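Local structure of endo-beta-1,4-glucanase (Bacillus licheniformis, 2JEN) at residues K87-I92 with S237-T242; V175-H180 with R216-Y221; S106-R111 with W256-R261. The protein hydrolyses beta-1,4-glucan backbones, notably xyloglucan of the plant cell wall, as a family 12 glycoside hydrolase. The protein carries 1 engineered substitution. All coordinates share one frame; numbering follows the deposited sequence.

Contact 1. Residues K87-I92 with S237-T242. With GLC (alpha-D-glucopyranose), chain B.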
loop_
_atom_site.group_PDB
_atom_site.type_symbol
_atom_site.label_atom_id
_atom_site.label_comp_id
_atom_site.label_asym_id
_atom_site.label_seq_id
_atom_site.Cartn_x
_atom_site.Cartn_y
_atom_site.Cartn_z
ATOM N N LYS A 87 -8.582 2.890 -20.549
ATOM C CA LYS A 87 -8.517 2.023 -19.386
ATOM C C LYS A 87 -9.552 2.373 -18.331
ATOM O O LYS A 87 -10.052 1.490 -17.628
ATOM C CB LYS A 87 -7.142 2.060 -18.733
ATOM C CG LYS A 87 -5.964 1.779 -19.699
ATOM C CD LYS A 87 -6.166 0.562 -20.577
ATOM C CE LYS A 87 -4.951 0.253 -21.479
ATOM N NZ LYS A 87 -4.717 1.339 -22.507
ATOM N N ALA A 88 -9.840 3.665 -18.212
ATOM C CA ALA A 88 -10.621 4.169 -17.094
ATOM C C ALA A 88 -11.188 5.538 -17.442
ATOM O O ALA A 88 -10.626 6.243 -18.304
ATOM C CB ALA A 88 -9.715 4.270 -15.833
ATOM N N TYR A 89 -12.280 5.908 -16.759
ATOM C CA TYR A 89 -12.861 7.237 -16.867
ATOM C C TYR A 89 -13.282 7.679 -15.465
ATOM O O TYR A 89 -14.475 7.837 -15.177
ATOM C CB TYR A 89 -14.040 7.213 -17.825
ATOM C CG TYR A 89 -14.748 8.546 -18.075
ATOM C CD1 TYR A 89 -14.068 9.665 -18.562
ATOM C CD2 TYR A 89 -16.090 8.707 -17.793
ATOM C CE1 TYR A 89 -14.720 10.859 -18.849
ATOM C CE2 TYR A 89 -16.753 9.896 -18.059
ATOM C CZ TYR A 89 -16.047 10.990 -18.517
ATOM O OH TYR A 89 -16.737 12.142 -18.804
ATOM N N PRO A 90 -12.304 7.887 -14.578
ATOM C CA PRO A 90 -12.653 8.525 -13.301
ATOM C C PRO A 90 -13.352 9.843 -13.623
ATOM O O PRO A 90 -12.941 10.571 -14.537
ATOM C CB PRO A 90 -11.286 8.753 -12.617
ATOM C CG PRO A 90 -10.287 8.763 -13.788
ATOM C CD PRO A 90 -10.857 7.752 -14.769
ATOM N N SER A 91 -14.416 10.143 -12.891
ATOM C CA SER A 91 -15.350 11.148 -13.328
ATOM C C SER A 91 -16.289 11.549 -12.224
ATOM O O SER A 91 -16.426 10.859 -11.207
ATOM C CB SER A 91 -16.145 10.600 -14.510
ATOM O OG SER A 91 -16.599 9.284 -14.238
ATOM N N ILE A 92 -16.927 12.709 -12.427
ATOM C CA ILE A 92 -18.118 13.098 -11.684
ATOM C C ILE A 92 -19.333 12.792 -12.535
ATOM O O ILE A 92 -19.358 13.150 -13.706
ATOM C CB ILE A 92 -18.109 14.589 -11.309
ATOM C CG1 ILE A 92 -16.846 14.942 -10.543
ATOM C CG2 ILE A 92 -19.382 14.940 -10.541
ATOM C CD1 ILE A 92 -16.619 16.484 -10.392
ATOM N N SER A 237 -27.705 11.953 -18.502
ATOM C CA SER A 237 -26.493 12.118 -17.683
ATOM C C SER A 237 -25.642 13.216 -18.248
ATOM O O SER A 237 -25.526 13.329 -19.470
ATOM C CB SER A 237 -25.741 10.762 -17.749
ATOM O OG SER A 237 -24.532 10.749 -17.046
ATOM N N VAL A 238 -24.959 13.973 -17.369
ATOM C CA VAL A 238 -23.800 14.774 -17.717
ATOM C C VAL A 238 -22.708 14.368 -16.752
ATOM O O VAL A 238 -22.883 14.449 -15.529
ATOM C CB VAL A 238 -24.063 16.283 -17.638
ATOM C CG1 VAL A 238 -22.797 17.081 -17.834
ATOM C CG2 VAL A 238 -25.149 16.683 -18.660
ATOM N N GLU A 239 -21.613 13.910 -17.324
ATOM C CA GLU A 239 -20.451 13.451 -16.572
ATOM C C GLU A 239 -19.243 14.261 -16.995
ATOM O O GLU A 239 -19.193 14.741 -18.139
ATOM C CB GLU A 239 -20.179 11.960 -16.833
ATOM C CG GLU A 239 -21.409 11.105 -16.776
ATOM C CD GLU A 239 -21.197 9.622 -16.902
ATOM O OE1 GLU A 239 -20.052 9.168 -17.082
ATOM O OE2 GLU A 239 -22.222 8.902 -16.833
ATOM N N PHE A 240 -18.255 14.402 -16.130
ATOM C CA PHE A 240 -16.996 15.043 -16.494
ATOM C C PHE A 240 -15.878 14.225 -15.895
ATOM O O PHE A 240 -15.901 13.916 -14.698
ATOM C CB PHE A 240 -16.894 16.465 -15.961
ATOM C CG PHE A 240 -15.581 17.131 -16.284
ATOM C CD1 PHE A 240 -14.562 17.141 -15.370
ATOM C CD2 PHE A 240 -15.361 17.700 -17.530
ATOM C CE1 PHE A 240 -13.337 17.713 -15.691
ATOM C CE2 PHE A 240 -14.156 18.248 -17.858
ATOM C CZ PHE A 240 -13.142 18.278 -16.931
ATOM N N GLY A 241 -14.891 13.871 -16.714
ATOM C CA GLY A 241 -13.785 13.102 -16.179
ATOM C C GLY A 241 -12.627 13.038 -17.110
ATOM O O GLY A 241 -12.546 13.837 -18.061
ATOM N N THR A 242 -11.676 12.163 -16.799
ATOM C CA THR A 242 -10.484 11.992 -17.616
ATOM C C THR A 242 -10.460 10.581 -18.152
ATOM O O THR A 242 -10.278 9.644 -17.394
ATOM C CB THR A 242 -9.205 12.287 -16.831
ATOM O OG1 THR A 242 -9.155 11.416 -15.694
ATOM C CG2 THR A 242 -9.108 13.721 -16.323
HETATM C C1 GLC B . -17.108 7.431 -24.879
HETATM C C2 GLC B . -17.619 6.004 -25.055
HETATM C C3 GLC B . -18.368 5.606 -23.811
HETATM C C4 GLC B . -17.402 5.645 -22.631
HETATM C C5 GLC B . -16.904 7.094 -22.559
HETATM C C6 GLC B . -16.049 7.411 -21.326
HETATM O O1 GLC B . -16.450 7.921 -26.014
HETATM O O2 GLC B . -18.534 5.809 -26.110
HETATM O O3 GLC B . -18.964 4.346 -24.123
HETATM O O4 GLC B . -18.074 5.348 -21.427
HETATM O O5 GLC B . -16.220 7.404 -23.765
HETATM O O6 GLC B . -14.950 6.534 -21.208
HETATM O O HOH W 1 -18.460 7.555 -15.372
#

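Contact 2. Residues V175-H180 with R216-Y221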
loop_
_atom_site.group_PDB
_atom_site.type_symbol
_atom_site.label_atom_id
_atom_site.label_comp_id
_atom_site.label_asym_id
_atom_site.label_seq_id
_atom_site.Cartn_x
_atom_site.Cartn_y
_atom_site.Cartn_z
ATOM N N VAL A 175 -16.099 23.843 -35.655
ATOM C CA VAL A 175 -17.238 24.716 -35.396
ATOM C C VAL A 175 -16.992 25.613 -34.212
ATOM O O VAL A 175 -16.216 25.266 -33.308
ATOM C CB VAL A 175 -18.542 23.914 -35.124
ATOM C CG1 VAL A 175 -18.795 22.982 -36.238
ATOM C CG2 VAL A 175 -18.431 23.105 -33.790
ATOM N N SER A 176 -17.615 26.775 -34.219
ATOM C CA SER A 176 -17.629 27.664 -33.032
ATOM C C SER A 176 -18.972 27.510 -32.343
ATOM O O SER A 176 -20.007 27.800 -32.924
ATOM C CB SER A 176 -17.392 29.113 -33.462
ATOM O OG SER A 176 -17.350 30.012 -32.365
ATOM N N ILE A 177 -18.944 27.008 -31.092
ATOM C CA ILE A 177 -20.139 26.865 -30.275
ATOM C C ILE A 177 -19.807 27.346 -28.889
ATOM O O ILE A 177 -18.770 26.949 -28.298
ATOM C CB ILE A 177 -20.598 25.387 -30.204
ATOM C CG1 ILE A 177 -20.981 24.836 -31.578
ATOM C CG2 ILE A 177 -21.769 25.231 -29.216
ATOM C CD1 ILE A 177 -21.327 23.338 -31.585
ATOM N N GLY A 178 -20.665 28.188 -28.337
ATOM C CA GLY A 178 -20.526 28.627 -26.943
ATOM C C GLY A 178 -19.304 29.496 -26.693
ATOM O O GLY A 178 -18.849 29.632 -25.530
ATOM N N GLY A 179 -18.752 30.099 -27.752
ATOM C CA GLY A 179 -17.550 30.902 -27.631
ATOM C C GLY A 179 -16.213 30.185 -27.697
ATOM O O GLY A 179 -15.152 30.773 -27.402
ATOM N N HIS A 180 -16.262 28.894 -28.045
ATOM C CA HIS A 180 -15.079 28.054 -28.189
ATOM C C HIS A 180 -15.106 27.411 -29.581
ATOM O O HIS A 180 -16.178 27.155 -30.129
ATOM C CB HIS A 180 -15.092 26.921 -27.150
ATOM C CG HIS A 180 -15.117 27.368 -25.715
ATOM N ND1 HIS A 180 -13.990 27.371 -24.928
ATOM C CD2 HIS A 180 -16.125 27.821 -24.937
ATOM C CE1 HIS A 180 -14.309 27.788 -23.717
ATOM N NE2 HIS A 180 -15.598 28.069 -23.689
ATOM N N ARG A 216 -27.217 22.409 -24.326
ATOM C CA ARG A 216 -28.232 22.631 -25.354
ATOM C C ARG A 216 -27.649 23.233 -26.619
ATOM O O ARG A 216 -28.177 23.004 -27.721
ATOM C CB ARG A 216 -29.333 23.520 -24.788
ATOM C CG ARG A 216 -30.579 23.596 -25.695
ATOM C CD ARG A 216 -31.632 24.516 -25.132
ATOM N NE ARG A 216 -31.216 25.872 -25.356
ATOM C CZ ARG A 216 -31.926 26.952 -25.024
ATOM N NH1 ARG A 216 -33.067 26.836 -24.380
ATOM N NH2 ARG A 216 -31.440 28.145 -25.289
ATOM N N ASP A 217 -26.593 24.024 -26.513
ATOM C CA ASP A 217 -25.960 24.555 -27.724
ATOM C C ASP A 217 -25.420 23.413 -28.594
ATOM O O ASP A 217 -25.421 23.499 -29.833
ATOM C CB ASP A 217 -24.794 25.472 -27.370
ATOM C CG ASP A 217 -25.186 26.741 -26.619
ATOM O OD1 ASP A 217 -26.378 27.100 -26.622
ATOM O OD2 ASP A 217 -24.246 27.418 -26.127
ATOM N N PHE A 218 -24.883 22.376 -27.958
ATOM C CA PHE A 218 -24.295 21.244 -28.665
ATOM C C PHE A 218 -25.378 20.314 -29.214
ATOM O O PHE A 218 -25.299 19.866 -30.380
ATOM C CB PHE A 218 -23.323 20.503 -27.726
ATOM C CG PHE A 218 -22.150 21.334 -27.355
ATOM C CD1 PHE A 218 -22.249 22.274 -26.341
ATOM C CD2 PHE A 218 -20.937 21.233 -28.053
ATOM C CE1 PHE A 218 -21.170 23.109 -26.036
ATOM C CE2 PHE A 218 -19.888 22.029 -27.750
ATOM C CZ PHE A 218 -19.995 22.982 -26.709
ATOM N N THR A 219 -26.411 20.020 -28.436
ATOM C CA THR A 219 -27.489 19.172 -28.942
ATOM C C THR A 219 -28.274 19.897 -30.056
ATOM O O THR A 219 -28.706 19.247 -30.994
ATOM C CB THR A 219 -28.414 18.687 -27.812
ATOM O OG1 THR A 219 -28.984 19.802 -27.090
ATOM C CG2 THR A 219 -27.641 17.787 -26.840
ATOM N N ASN A 220 -28.453 21.216 -29.943
ATOM C CA ASN A 220 -29.088 21.967 -31.058
ATOM C C ASN A 220 -28.264 21.900 -32.331
ATOM O O ASN A 220 -28.817 21.778 -33.431
ATOM C CB ASN A 220 -29.297 23.425 -30.671
ATOM C CG ASN A 220 -30.548 23.639 -29.841
ATOM O OD1 ASN A 220 -31.397 22.736 -29.685
ATOM N ND2 ASN A 220 -30.671 24.860 -29.303
ATOM N N TYR A 221 -26.940 21.977 -32.235
ATOM C CA TYR A 221 -26.090 21.804 -33.425
ATOM C C TYR A 221 -26.331 20.429 -34.005
ATOM O O TYR A 221 -26.567 20.294 -35.198
ATOM C CB TYR A 221 -24.619 22.056 -33.103
ATOM C CG TYR A 221 -23.637 21.492 -34.090
ATOM C CD1 TYR A 221 -23.317 22.186 -35.261
ATOM C CD2 TYR A 221 -23.020 20.257 -33.898
ATOM C CE1 TYR A 221 -22.349 21.693 -36.144
ATOM C CE2 TYR A 221 -22.080 19.774 -34.749
ATOM C CZ TYR A 221 -21.759 20.471 -35.884
ATOM O OH TYR A 221 -20.824 19.936 -36.717
#

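Contact 3. Residues S106-R111 with W256-R261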
loop_
_atom_site.group_PDB
_atom_site.type_symbol
_atom_site.label_atom_id
_atom_site.label_comp_id
_atom_site.label_asym_id
_atom_site.label_seq_id
_atom_site.Cartn_x
_atom_site.Cartn_y
_atom_site.Cartn_z
ATOM N N SER A 106 -30.812 16.039 -9.882
ATOM C CA SER A 106 -29.938 16.338 -10.994
ATOM C C SER A 106 -30.633 17.107 -12.106
ATOM O O SER A 106 -30.012 17.815 -12.866
ATOM C CB SER A 106 -29.352 15.037 -11.553
ATOM O OG SER A 106 -30.339 14.130 -12.015
ATOM N N GLY A 107 -31.936 16.917 -12.206
ATOM C CA GLY A 107 -32.694 17.438 -13.328
ATOM C C GLY A 107 -32.786 16.509 -14.523
ATOM O O GLY A 107 -33.440 16.833 -15.526
ATOM N N PHE A 108 -32.192 15.314 -14.425
ATOM C CA PHE A 108 -32.283 14.294 -15.481
ATOM C C PHE A 108 -33.334 13.280 -15.093
ATOM O O PHE A 108 -33.533 13.003 -13.901
ATOM C CB PHE A 108 -30.900 13.661 -15.722
ATOM C CG PHE A 108 -29.874 14.671 -16.094
ATOM C CD1 PHE A 108 -29.991 15.377 -17.281
ATOM C CD2 PHE A 108 -28.841 15.019 -15.228
ATOM C CE1 PHE A 108 -29.093 16.364 -17.585
ATOM C CE2 PHE A 108 -27.938 15.975 -15.544
ATOM C CZ PHE A 108 -28.078 16.679 -16.738
ATOM N N PRO A 109 -34.051 12.718 -16.073
ATOM C CA PRO A 109 -33.889 12.952 -17.514
ATOM C C PRO A 109 -34.614 14.193 -17.981
ATOM O O PRO A 109 -35.575 14.616 -17.340
ATOM C CB PRO A 109 -34.539 11.706 -18.127
ATOM C CG PRO A 109 -35.627 11.393 -17.184
ATOM C CD PRO A 109 -35.085 11.714 -15.808
ATOM N N THR A 110 -34.119 14.799 -19.059
ATOM C CA THR A 110 -34.758 15.942 -19.683
ATOM C C THR A 110 -34.854 15.711 -21.180
ATOM O O THR A 110 -33.859 15.429 -21.847
ATOM C CB THR A 110 -34.033 17.269 -19.322
ATOM O OG1 THR A 110 -34.754 18.407 -19.820
ATOM C CG2 THR A 110 -32.615 17.383 -19.801
ATOM N N ARG A 111 -36.058 15.881 -21.718
ATOM C CA ARG A 111 -36.290 15.617 -23.116
ATOM C C ARG A 111 -35.779 16.773 -23.954
ATOM O O ARG A 111 -36.008 17.927 -23.635
ATOM C CB ARG A 111 -37.766 15.385 -23.400
ATOM C CG ARG A 111 -37.957 14.430 -24.560
ATOM C CD ARG A 111 -39.385 14.157 -24.936
ATOM N NE ARG A 111 -39.494 12.875 -25.637
ATOM C CZ ARG A 111 -40.640 12.267 -25.922
ATOM N NH1 ARG A 111 -41.805 12.811 -25.552
ATOM N NH2 ARG A 111 -40.627 11.085 -26.527
ATOM N N TRP A 256 -17.322 23.178 -9.859
ATOM C CA TRP A 256 -18.156 22.207 -10.551
ATOM C C TRP A 256 -19.625 22.467 -10.343
ATOM O O TRP A 256 -20.071 22.629 -9.207
ATOM C CB TRP A 256 -17.866 20.800 -10.027
ATOM C CG TRP A 256 -18.833 19.790 -10.488
ATOM C CD1 TRP A 256 -19.844 19.217 -9.765
ATOM C CD2 TRP A 256 -18.953 19.256 -11.821
ATOM N NE1 TRP A 256 -20.560 18.339 -10.534
ATOM C CE2 TRP A 256 -20.027 18.345 -11.809
ATOM C CE3 TRP A 256 -18.261 19.463 -13.013
ATOM C CZ2 TRP A 256 -20.392 17.625 -12.917
ATOM C CZ3 TRP A 256 -18.665 18.777 -14.136
ATOM C CH2 TRP A 256 -19.687 17.841 -14.076
ATOM N N ASP A 257 -20.396 22.474 -11.428
ATOM C CA ASP A 257 -21.842 22.315 -11.288
ATOM C C ASP A 257 -22.463 22.011 -12.637
ATOM O O ASP A 257 -21.900 22.301 -13.689
ATOM C CB ASP A 257 -22.556 23.549 -10.686
ATOM C CG ASP A 257 -22.827 23.441 -9.177
ATOM O OD1 ASP A 257 -23.189 22.371 -8.654
ATOM O OD2 ASP A 257 -22.707 24.475 -8.473
ATOM N N VAL A 258 -23.594 21.327 -12.550
ATOM C CA VAL A 258 -24.475 21.094 -13.701
ATOM C C VAL A 258 -25.878 21.330 -13.278
ATOM O O VAL A 258 -26.353 20.735 -12.322
ATOM C CB VAL A 258 -24.390 19.646 -14.256
ATOM C CG1 VAL A 258 -25.317 19.486 -15.491
ATOM C CG2 VAL A 258 -22.956 19.270 -14.578
ATOM N N THR A 259 -26.551 22.249 -13.969
ATOM C CA THR A 259 -27.917 22.610 -13.605
ATOM C C THR A 259 -28.819 22.621 -14.831
ATOM O O THR A 259 -28.470 23.254 -15.823
ATOM C CB THR A 259 -27.947 24.002 -12.932
ATOM O OG1 THR A 259 -26.956 24.067 -11.892
ATOM C CG2 THR A 259 -29.327 24.260 -12.343
ATOM N N VAL A 260 -29.935 21.935 -14.721
ATOM C CA VAL A 260 -30.948 21.899 -15.764
ATOM C C VAL A 260 -32.015 22.934 -15.389
ATOM O O VAL A 260 -32.640 22.812 -14.338
ATOM C CB VAL A 260 -31.567 20.529 -15.851
ATOM C CG1 VAL A 260 -32.668 20.485 -16.901
ATOM C CG2 VAL A 260 -30.492 19.455 -16.084
ATOM N N ARG A 261 -32.211 23.916 -16.276
ATOM C CA ARG A 261 -33.112 25.061 -16.042
ATOM C C ARG A 261 -34.057 25.138 -17.216
ATOM O O ARG A 261 -33.580 25.393 -18.307
ATOM C CB ARG A 261 -32.311 26.361 -16.090
ATOM C CG ARG A 261 -31.150 26.476 -15.183
ATOM C CD ARG A 261 -31.595 26.825 -13.801
ATOM N NE ARG A 261 -30.461 27.288 -13.005
ATOM C CZ ARG A 261 -30.493 27.455 -11.695
ATOM N NH1 ARG A 261 -31.611 27.204 -11.018
ATOM N NH2 ARG A 261 -29.400 27.864 -11.063
ATOM O OXT ARG A 261 -35.280 25.039 -17.133
HETATM O O HOH W 2 -27.299 18.144 -12.906
HETATM O O HOH W 3 -30.186 20.505 -12.199
#

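Contact 1. Residues K87-I92 with S237-T242
The phenol ring of Tyr-89 is held between a bound sugar and the CB of Ser-91, with Glu-239 at its edge. Over one face sits C6 of the alpha-D-glucopyranose, displaced toward the rim and 3.7 Å from Tyr-89 CG; under the opposite face, also off centre, is CB of Ser-91. At the edge, close to the ring plane, OE1 of Glu-239 approaches Tyr-89 CE2 to 3.5 Å, and the carboxylate is turned just 22° from the ring, so the two groups are nearly coplanar. The side chain of Tyr-89 leaves with CG anti to the backbone N (chi1 -179°), and the ring then runs beside the backbone of Phe-240, Gly-241 and Thr-242. Its hydroxyl is hydrogen-bonded to the carbonyl of Ala-135. Gly-241 sits where a CB would run into Pro-90 O and CB of Ser-91.

A water donates to both Glu-239 OE1 and Ser-91 OG, at 2.8 Å from Ser-91 OG, while that hydroxyl gives its own proton to Tyr-89 O. The other carboxylate oxygen, Glu-239 OE2, is hydrogen-bonded to His-97.

The backbones pair antiparallel. Ile-92 N donates to Phe-240 O at 2.8 Å and Phe-240 N returns to Ile-92 O at 2.9 Å, whereas Ser-91 and Gly-241 form the non-hydrogen-bonded pair. Thr-242 N donates to Pro-90 O at 3.0 Å.

Tyr-89 belongs to the glycan pocket, and the same sugar is hydrogen-bonded to Glu-243, Trp-53 and Trp-197. Strand 91-95 joins strand 234-244 in the sheet on this side, with strand 131-141 also paired to 234-244. On the face away from Tyr-89, Ile-92 and Phe-240 pack on Trp-256 of strand 247-260 in the other sheet.

Contact 2. Residues V175-H180 with R216-Y221
Ile-177 points its side chain from the end of strand 170-177 at helix 215-225, and its two branches meet different residues there. The CG2 methyl is set over the centre of the Phe-218 ring, 3.8 Å from the centroid and 12° off the normal, a clean CH-pi contact. CG2 is anti to the backbone N, and the same methyl also comes 3.6 Å from CB of Asp-217, the two side chains running antiparallel alongside each other. The other branch ends in CD1, which lies 3.8 Å from Tyr-221 CB, one helical turn on from Asp-217. Here the two side chains are roughly perpendicular.

Tyr-221 continues toward the strand, its CE1 lying 3.8 Å from CG1 of Val-175. Its hydroxyl passes that methyl and is hydrogen-bonded to Glu-173 OE2 on the same strand.

Phe-218 is also met edge-to-face by Phe-202 and Trp-182, so its ring belongs to an aromatic cluster. An alanine here would take away the face on which Ile-177 CG2 rests and would probably leave a gap beside that methyl and between the neighbouring aromatic rings.

Strand and helix segments run 139° apart in direction, their axes 9.9 Å apart at closest, and the contact is made mainly by carbon-to-carbon packing. Beyond Ile-177 the chain reverses through a type I' turn, Ile-177 to His-180, whose two central residues, Gly-178 and Gly-179, both have positive phi. The arrangement is a two-residue beta hairpin, linking strands 170-177 and 180-192, packed by its end against the one helix, 215-225, of this beta-sandwich enzyme.

Contact 3. Residues S106-R111 with W256-R261
This contact joins the two sheets of the beta-sandwich of the family 12 (concanavalin-clan) fold: the loop leading into strand 110-111, which pairs with strand 234-244 of one sheet, rests on the last strand, 247-260, of the other. Val-260 is the main bearing point. Its CG2 lies over a face of the Phe-108 ring, 4.1 Å from the centroid and 29° off the normal, in a CH-pi contact that leans toward CE1 and CZ. Two residues back, Val-258 meets the same ring at the edge instead, its CG1 being 4.1 Å from Phe-108 CZ, with the two side chains roughly perpendicular to each other. Phe-108 is thus touched on a face and at an edge by two valines of the same strand, with Thr-259 between them, while Val-235 and Val-238 of strand 234-244 pack on it as well.

The other methyl of Val-260, CG1, is anti to the backbone N (chi1 178°) and lies near Gly-107 O and Thr-110 OG1. Gly-107 passes close to this valine: a CB there would collide with Val-260 CB, and its phi of 89° would bring the same atom against the carbonyl of Ser-106.

The loop is shaped by an ST turn, in which Ser-106 OG accepts from Phe-108 N at 3.3 Å; that hydroxyl is also hydrogen-bonded to Thr-103 O.

Polar groups of the two segments are joined through water. Ser-106 O accepts from two waters: one, at 2.7 Å from Ser-106 O, also donates to Val-258 O, and the second accepts from Val-260 N at 2.9 Å.

How the contacts relate
Along the chain contacts 1 and 3 interlock, their segments alternating, while contact 2 is nested within the loop that each closes. Contacts 1 and 3, with centres about 16 Å apart, touch directly: Val-238 CG1 packs against Val-258 CG2, so the two form one continuous piece of the core between the sheets. Contact 2 lies outward, its centre about 21 Å from that of contact 1 and about 17 Å from that of contact 3, without touching either. All three reach the same mixed sheet, where strands 91-95 and 110-111 both pair with 234-244. The sheet that holds the sugars is thus probably backed by this core, with the helix at its margin.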